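Side-chain contacts in amino acid amide racemase (Ochrobactrum anthropi, PDB 6GIO), which is a pyridoxal-5'-phosphate-binding member of the class-III aminotransferase family, with two copies of the chain in its assembly: residues Arg22-Ser27 with Arg378-Gly383; Leu26-Ile29 with Arg35-Glu38. One frame throughout, in Å; residues are numbered along the deposited sequence.

Contact 1 of 2, residues Arg22-Ser27 with Arg378-Gly383; sequences RFSPLS and RGYQLG
Pro25 lies over one face of the Tyr380 ring in a CH-pi contact that joins an ST turn, in the loop leading into strand 28-32, to helix 369-382 of this class-III aminotransferase fold of PLP enzymes. The pyrrolidine CD sits 3.9 Å from the ring centroid and 22° off the ring normal, displaced toward the CD2-CE2 side of the rim; the proline and tyrosine side chains cross at a slant. Tyr380 reaches this place because its CG is swung roughly anti to the backbone N (chi1 152°), which carries the ring out from the helix to the loop. Further round the ring, Leu26 CB packs 3.8 Å from Tyr380 CE1, while Ser24 OG comes in obliquely, 3.7 Å from Tyr380 CD1. That same Ser24 OG closes the ST turn, accepting the N-H of Leu26 at 3.2 Å in a nearly straight bond. Beyond the contact, Arg42 makes a cation-pi interaction with the Tyr380 ring, whose OH is bonded to Glu38. One residue past Leu26, the Ser27 hydroxyl turns back on the loop, OG donating to the Pro25 carbonyl O at 2.8 Å.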
ATOM      1  N   ARG C  22      -8.733  -6.617 -16.385  1.00 28.17           N
ATOM      2  CA  ARG C  22      -8.376  -6.223 -17.727  1.00 28.88           C
ATOM      3  C   ARG C  22      -9.610  -6.050 -18.614  1.00 30.03           C
ATOM      4  O   ARG C  22     -10.455  -6.936 -18.674  1.00 31.39           O
ATOM      5  CB  ARG C  22      -7.394  -7.267 -18.298  1.00 29.25           C
ATOM      6  CG  ARG C  22      -6.165  -7.481 -17.386  1.00 30.63           C
ATOM      7  CD  ARG C  22      -5.180  -6.340 -17.525  1.00 30.10           C
ATOM      8  NE  ARG C  22      -4.023  -6.426 -16.613  1.00 30.40           N
ATOM      9  CZ  ARG C  22      -2.975  -7.243 -16.764  1.00 32.11           C
ATOM     10  NH1 ARG C  22      -2.926  -8.131 -17.766  1.00 28.68           N
ATOM     11  NH2 ARG C  22      -1.960  -7.179 -15.896  1.00 32.71           N
ATOM     12  N   PHE C  23      -9.693  -4.918 -19.319  1.00 29.36           N
ATOM     13  CA  PHE C  23     -10.850  -4.635 -20.163  1.00 29.46           C
ATOM     14  C   PHE C  23     -10.543  -4.738 -21.650  1.00 29.17           C
ATOM     15  O   PHE C  23     -11.464  -4.692 -22.447  1.00 28.26           O
ATOM     16  CB  PHE C  23     -11.392  -3.242 -19.868  1.00 28.95           C
ATOM     17  CG  PHE C  23     -11.955  -3.102 -18.490  1.00 28.59           C
ATOM     18  CD1 PHE C  23     -11.132  -2.834 -17.421  1.00 28.02           C
ATOM     19  CD2 PHE C  23     -13.309  -3.240 -18.265  1.00 27.93           C
ATOM     20  CE1 PHE C  23     -11.644  -2.681 -16.143  1.00 28.68           C
ATOM     21  CE2 PHE C  23     -13.827  -3.096 -16.991  1.00 27.13           C
ATOM     22  CZ  PHE C  23     -13.000  -2.822 -15.922  1.00 28.41           C
ATOM     23  N   SER C  24      -9.260  -4.836 -22.014  1.00 30.10           N
ATOM     24  CA  SER C  24      -8.835  -4.856 -23.416  1.00 28.24           C
ATOM     25  C   SER C  24      -7.446  -5.417 -23.481  1.00 29.30           C
ATOM     26  O   SER C  24      -6.804  -5.565 -22.436  1.00 29.16           O
ATOM     27  CB  SER C  24      -8.870  -3.450 -24.057  1.00 28.79           C
ATOM     28  OG  SER C  24      -7.672  -2.706 -23.832  1.00 27.32           O
ATOM     29  N   PRO C  25      -6.954  -5.729 -24.701  1.00 27.48           N
ATOM     30  CA  PRO C  25      -5.557  -6.208 -24.820  1.00 28.32           C
ATOM     31  C   PRO C  25      -4.439  -5.155 -24.591  1.00 26.61           C
ATOM     32  O   PRO C  25      -3.259  -5.507 -24.652  1.00 24.34           O
ATOM     33  CB  PRO C  25      -5.459  -6.701 -26.289  1.00 27.37           C
ATOM     34  CG  PRO C  25      -6.877  -6.734 -26.809  1.00 28.62           C
ATOM     35  CD  PRO C  25      -7.656  -5.714 -25.995  1.00 28.31           C
ATOM     36  N   LEU C  26      -4.797  -3.890 -24.380  1.00 27.47           N
ATOM     37  CA  LEU C  26      -3.813  -2.816 -24.325  1.00 26.47           C
ATOM     38  C   LEU C  26      -2.698  -3.135 -23.315  1.00 25.97           C
ATOM     39  O   LEU C  26      -2.955  -3.397 -22.143  1.00 26.84           O
ATOM     40  CB  LEU C  26      -4.487  -1.501 -23.958  1.00 27.91           C
ATOM     41  CG  LEU C  26      -3.594  -0.241 -23.871  1.00 25.48           C
ATOM     42  CD1 LEU C  26      -2.883  -0.005 -25.202  1.00 26.66           C
ATOM     43  CD2 LEU C  26      -4.438   0.947 -23.431  1.00 24.22           C
ATOM     44  N   SER C  27      -1.477  -3.123 -23.822  1.00 25.72           N
ATOM     45  CA  SER C  27      -0.268  -3.498 -23.101  1.00 28.23           C
ATOM     46  C   SER C  27       0.728  -2.388 -23.425  1.00 26.77           C
ATOM     47  O   SER C  27       0.941  -2.067 -24.602  1.00 27.96           O
ATOM     48  CB  SER C  27       0.204  -4.896 -23.571  1.00 29.17           C
ATOM     49  OG  SER C  27      -0.849  -5.824 -23.335  1.00 29.00           O
ATOM     50  N   ARG C 378     -13.783  -2.424 -28.952  1.00 28.01           N
ATOM     51  CA  ARG C 378     -13.787  -1.662 -30.183  1.00 28.01           C
ATOM     52  C   ARG C 378     -13.232  -0.253 -29.972  1.00 27.87           C
ATOM     53  O   ARG C 378     -12.560   0.289 -30.863  1.00 29.15           O
ATOM     54  CB  ARG C 378     -15.186  -1.621 -30.783  1.00 27.45           C
ATOM     55  CG  ARG C 378     -15.291  -0.961 -32.147  1.00 28.75           C
ATOM     56  CD  ARG C 378     -14.442  -1.707 -33.171  1.00 29.29           C
ATOM     57  NE  ARG C 378     -14.558  -1.117 -34.496  1.00 31.12           N
ATOM     58  CZ  ARG C 378     -13.710  -1.362 -35.500  1.00 31.14           C
ATOM     59  NH1 ARG C 378     -12.666  -2.168 -35.324  1.00 31.45           N
ATOM     60  NH2 ARG C 378     -13.885  -0.770 -36.660  1.00 31.95           N
ATOM     61  N   GLY C 379     -13.521   0.358 -28.816  1.00 25.16           N
ATOM     62  CA  GLY C 379     -12.872   1.630 -28.440  1.00 24.25           C
ATOM     63  C   GLY C 379     -11.345   1.568 -28.521  1.00 23.28           C
ATOM     64  O   GLY C 379     -10.669   2.423 -29.102  1.00 24.62           O
ATOM     65  N   TYR C 380     -10.814   0.554 -27.892  1.00 25.01           N
ATOM     66  CA  TYR C 380      -9.406   0.270 -27.912  1.00 26.71           C
ATOM     67  C   TYR C 380      -8.873   0.158 -29.363  1.00 27.36           C
ATOM     68  O   TYR C 380      -7.856   0.764 -29.688  1.00 26.81           O
ATOM     69  CB  TYR C 380      -9.156  -1.009 -27.102  1.00 25.32           C
ATOM     70  CG  TYR C 380      -7.954  -1.770 -27.539  1.00 26.95           C
ATOM     71  CD1 TYR C 380      -6.677  -1.377 -27.118  1.00 27.88           C
ATOM     72  CD2 TYR C 380      -8.073  -2.884 -28.402  1.00 27.59           C
ATOM     73  CE1 TYR C 380      -5.560  -2.068 -27.529  1.00 28.75           C
ATOM     74  CE2 TYR C 380      -6.955  -3.579 -28.828  1.00 27.67           C
ATOM     75  CZ  TYR C 380      -5.709  -3.166 -28.382  1.00 29.52           C
ATOM     76  OH  TYR C 380      -4.582  -3.835 -28.757  1.00 30.69           O
ATOM     77  N   GLN C 381      -9.561  -0.567 -30.236  1.00 28.53           N
ATOM     78  CA  GLN C 381      -9.070  -0.691 -31.633  1.00 28.73           C
ATOM     79  C   GLN C 381      -9.151   0.648 -32.360  1.00 29.45           C
ATOM     80  O   GLN C 381      -8.353   0.929 -33.203  1.00 28.08           O
ATOM     81  CB  GLN C 381      -9.895  -1.694 -32.412  1.00 30.10           C
ATOM     82  CG  GLN C 381      -9.843  -3.080 -31.891  1.00 29.61           C
ATOM     83  CD  GLN C 381     -10.619  -4.007 -32.818  1.00 33.61           C
ATOM     84  OE1 GLN C 381     -11.805  -3.819 -33.046  1.00 34.41           O
ATOM     85  NE2 GLN C 381      -9.941  -5.006 -33.352  1.00 32.78           N
ATOM     86  N   LEU C 382     -10.128   1.469 -32.009  1.00 28.11           N
ATOM     87  CA  LEU C 382     -10.262   2.780 -32.596  1.00 31.94           C
ATOM     88  C   LEU C 382      -9.364   3.842 -31.965  1.00 31.09           C
ATOM     89  O   LEU C 382      -9.376   4.987 -32.434  1.00 29.66           O
ATOM     90  CB  LEU C 382     -11.734   3.255 -32.542  1.00 34.65           C
ATOM     91  CG  LEU C 382     -12.712   2.352 -33.299  1.00 38.44           C
ATOM     92  CD1 LEU C 382     -14.150   2.768 -32.983  1.00 40.12           C
ATOM     93  CD2 LEU C 382     -12.423   2.380 -34.808  1.00 39.94           C
ATOM     94  N   GLY C 383      -8.606   3.484 -30.914  1.00 29.11           N
ATOM     95  CA  GLY C 383      -7.615   4.404 -30.327  1.00 28.51           C
ATOM     96  C   GLY C 383      -8.025   5.129 -29.041  1.00 28.89           C
ATOM     97  O   GLY C 383      -7.487   6.197 -28.721  1.00 27.36           O
TER

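Contact 2 of 2, residues Leu26-Ile29 with Arg35-Glu38; sequences LSLI and RLIE
Leu28 and Glu38 form an antiparallel non-hydrogen-bonded pair, their CA atoms 4.5 Å apart, in the beta hairpin of strands 28-32 and 35-38. Next to this pair, Ile29 N donates to Ile37 O at 2.9 Å, with 165° at the hydrogen. Two CA-H...O contacts accompany it: Glu38 CA lies 3.4 Å from Ser27 O, and Leu28 CA approaches the same Ile37 O that Ile29 holds.

The side chains of Leu28 and Glu38 diverge. Leu28 leans toward Leu36, its CD2 methyl 3.6 Å from Leu36 CB, while CD1 lies near both Leu36 methyls; the two leucines cross at an angle. Ile29 keeps CG1 between its backbone N and carbonyl carbon (chi1 64°), which brings that atom to 3.9 Å from Ile37 CG2 and leaves it near Glu38 O as well. Glu38 follows an extended course, CG anti to the backbone N, and its aliphatic part runs across Leu26, whose CD1 is 3.7 Å from Glu38 CB. The carboxylate is shared out: OE1 takes a salt bridge from Arg42 NH2, and OE2 has Tyr380 OH. Such partners would be expected to favour the charged form.

Strand 28-32 is the outermost strand of its mixed sheet within this chain, and 35-38 lies between it and strand 43-46; on the outer side the Leu28 backbone is hydrogen-bonded to the second subunit. Leu26 touches Ile44 of strand 43-46, Ser27 rests on helix 7-14, and Leu28 packs on Tyr82 of the second subunit.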
ATOM      1  N   LEU C  26      -4.797  -3.890 -24.380  1.00 27.47           N
ATOM      2  CA  LEU C  26      -3.813  -2.816 -24.325  1.00 26.47           C
ATOM      3  C   LEU C  26      -2.698  -3.135 -23.315  1.00 25.97           C
ATOM      4  O   LEU C  26      -2.955  -3.397 -22.143  1.00 26.84           O
ATOM      5  CB  LEU C  26      -4.487  -1.501 -23.958  1.00 27.91           C
ATOM      6  CG  LEU C  26      -3.594  -0.241 -23.871  1.00 25.48           C
ATOM      7  CD1 LEU C  26      -2.883  -0.005 -25.202  1.00 26.66           C
ATOM      8  CD2 LEU C  26      -4.438   0.947 -23.431  1.00 24.22           C
ATOM      9  N   SER C  27      -1.477  -3.123 -23.822  1.00 25.72           N
ATOM     10  CA  SER C  27      -0.268  -3.498 -23.101  1.00 28.23           C
ATOM     11  C   SER C  27       0.728  -2.388 -23.425  1.00 26.77           C
ATOM     12  O   SER C  27       0.941  -2.067 -24.602  1.00 27.96           O
ATOM     13  CB  SER C  27       0.204  -4.896 -23.571  1.00 29.17           C
ATOM     14  OG  SER C  27      -0.849  -5.824 -23.335  1.00 29.00           O
ATOM     15  N   LEU C  28       1.321  -1.794 -22.385  1.00 26.10           N
ATOM     16  CA  LEU C  28       1.972  -0.476 -22.483  1.00 24.03           C
ATOM     17  C   LEU C  28       3.487  -0.458 -22.411  1.00 22.82           C
ATOM     18  O   LEU C  28       4.089  -1.141 -21.607  1.00 22.28           O
ATOM     19  CB  LEU C  28       1.436   0.473 -21.385  1.00 23.74           C
ATOM     20  CG  LEU C  28      -0.075   0.733 -21.359  1.00 24.38           C
ATOM     21  CD1 LEU C  28      -0.465   1.532 -20.102  1.00 24.72           C
ATOM     22  CD2 LEU C  28      -0.534   1.449 -22.626  1.00 24.92           C
ATOM     23  N   ILE C  29       4.100   0.393 -23.229  1.00 24.82           N
ATOM     24  CA  ILE C  29       5.539   0.674 -23.115  1.00 25.84           C
ATOM     25  C   ILE C  29       5.858   2.130 -22.755  1.00 24.76           C
ATOM     26  O   ILE C  29       7.002   2.467 -22.425  1.00 25.72           O
ATOM     27  CB  ILE C  29       6.301   0.312 -24.405  1.00 25.14           C
ATOM     28  CG1 ILE C  29       5.845   1.187 -25.571  1.00 26.55           C
ATOM     29  CG2 ILE C  29       6.126  -1.163 -24.727  1.00 28.22           C
ATOM     30  CD1 ILE C  29       6.720   1.027 -26.806  1.00 26.74           C
ATOM     31  N   ARG C  35      -1.963  10.669 -23.685  1.00 23.09           N
ATOM     32  CA  ARG C  35      -1.973   9.423 -24.506  1.00 24.47           C
ATOM     33  C   ARG C  35      -1.079   8.337 -23.941  1.00 25.46           C
ATOM     34  O   ARG C  35      -0.091   8.644 -23.275  1.00 27.79           O
ATOM     35  CB  ARG C  35      -1.558   9.719 -25.953  1.00 24.69           C
ATOM     36  CG  ARG C  35      -2.279  10.915 -26.597  1.00 26.81           C
ATOM     37  CD  ARG C  35      -1.956  11.026 -28.088  1.00 29.62           C
ATOM     38  NE  ARG C  35      -2.676   9.992 -28.818  1.00 31.24           N
ATOM     39  CZ  ARG C  35      -3.935  10.113 -29.252  1.00 31.36           C
ATOM     40  NH1 ARG C  35      -4.493   9.095 -29.890  1.00 31.69           N
ATOM     41  NH2 ARG C  35      -4.624  11.239 -29.076  1.00 31.74           N
ATOM     42  N   LEU C  36      -1.437   7.069 -24.189  1.00 26.02           N
ATOM     43  CA  LEU C  36      -0.671   5.927 -23.732  1.00 25.40           C
ATOM     44  C   LEU C  36      -0.091   5.222 -24.949  1.00 26.47           C
ATOM     45  O   LEU C  36      -0.745   5.150 -25.996  1.00 24.57           O
ATOM     46  CB  LEU C  36      -1.531   4.942 -22.926  1.00 25.20           C
ATOM     47  CG  LEU C  36      -1.959   5.502 -21.559  1.00 28.15           C
ATOM     48  CD1 LEU C  36      -3.040   4.628 -20.956  1.00 29.93           C
ATOM     49  CD2 LEU C  36      -0.773   5.657 -20.606  1.00 27.76           C
ATOM     50  N   ILE C  37       1.130   4.699 -24.810  1.00 25.26           N
ATOM     51  CA  ILE C  37       1.789   4.058 -25.959  1.00 28.13           C
ATOM     52  C   ILE C  37       1.757   2.546 -25.836  1.00 25.88           C
ATOM     53  O   ILE C  37       2.318   1.965 -24.917  1.00 25.67           O
ATOM     54  CB  ILE C  37       3.266   4.503 -26.114  1.00 28.49           C
ATOM     55  CG1 ILE C  37       3.411   6.001 -25.917  1.00 27.87           C
ATOM     56  CG2 ILE C  37       3.828   4.005 -27.452  1.00 28.26           C
ATOM     57  CD1 ILE C  37       2.600   6.868 -26.841  1.00 30.26           C
ATOM     58  N   GLU C  38       1.068   1.918 -26.757  1.00 28.31           N
ATOM     59  CA  GLU C  38       1.001   0.465 -26.807  1.00 29.42           C
ATOM     60  C   GLU C  38       2.311  -0.060 -27.329  1.00 28.87           C
ATOM     61  O   GLU C  38       2.984   0.616 -28.101  1.00 30.10           O
ATOM     62  CB  GLU C  38      -0.151   0.025 -27.717  1.00 31.65           C
ATOM     63  CG  GLU C  38      -0.322  -1.483 -27.845  1.00 36.95           C
ATOM     64  CD  GLU C  38      -1.736  -1.922 -28.260  1.00 38.70           C
ATOM     65  OE1 GLU C  38      -2.396  -1.195 -29.046  1.00 37.80           O
ATOM     66  OE2 GLU C  38      -2.171  -3.007 -27.780  1.00 37.67           O
TER

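How the contacts relate
Contacts 1 and 2 start from the same piece of chain and share Leu26 and Ser27, with centres about 10 Å apart. Both are partly buried: two of the four touching residues are buried in contact 1 and four of seven in contact 2, where Ile29 alone is exposed. Both also touch the second subunit. Contact 1 ties the loop to a helix distant in sequence, through aromatic and apolar packing without a hydrogen bond across it; contact 2 is local, a hairpin held by backbone bonding with aliphatic side chains around it. A probable hydrogen bond of 2.7 Å between Tyr380 OH and Glu38 OE2 is the joint between the two, linking helix to hairpin.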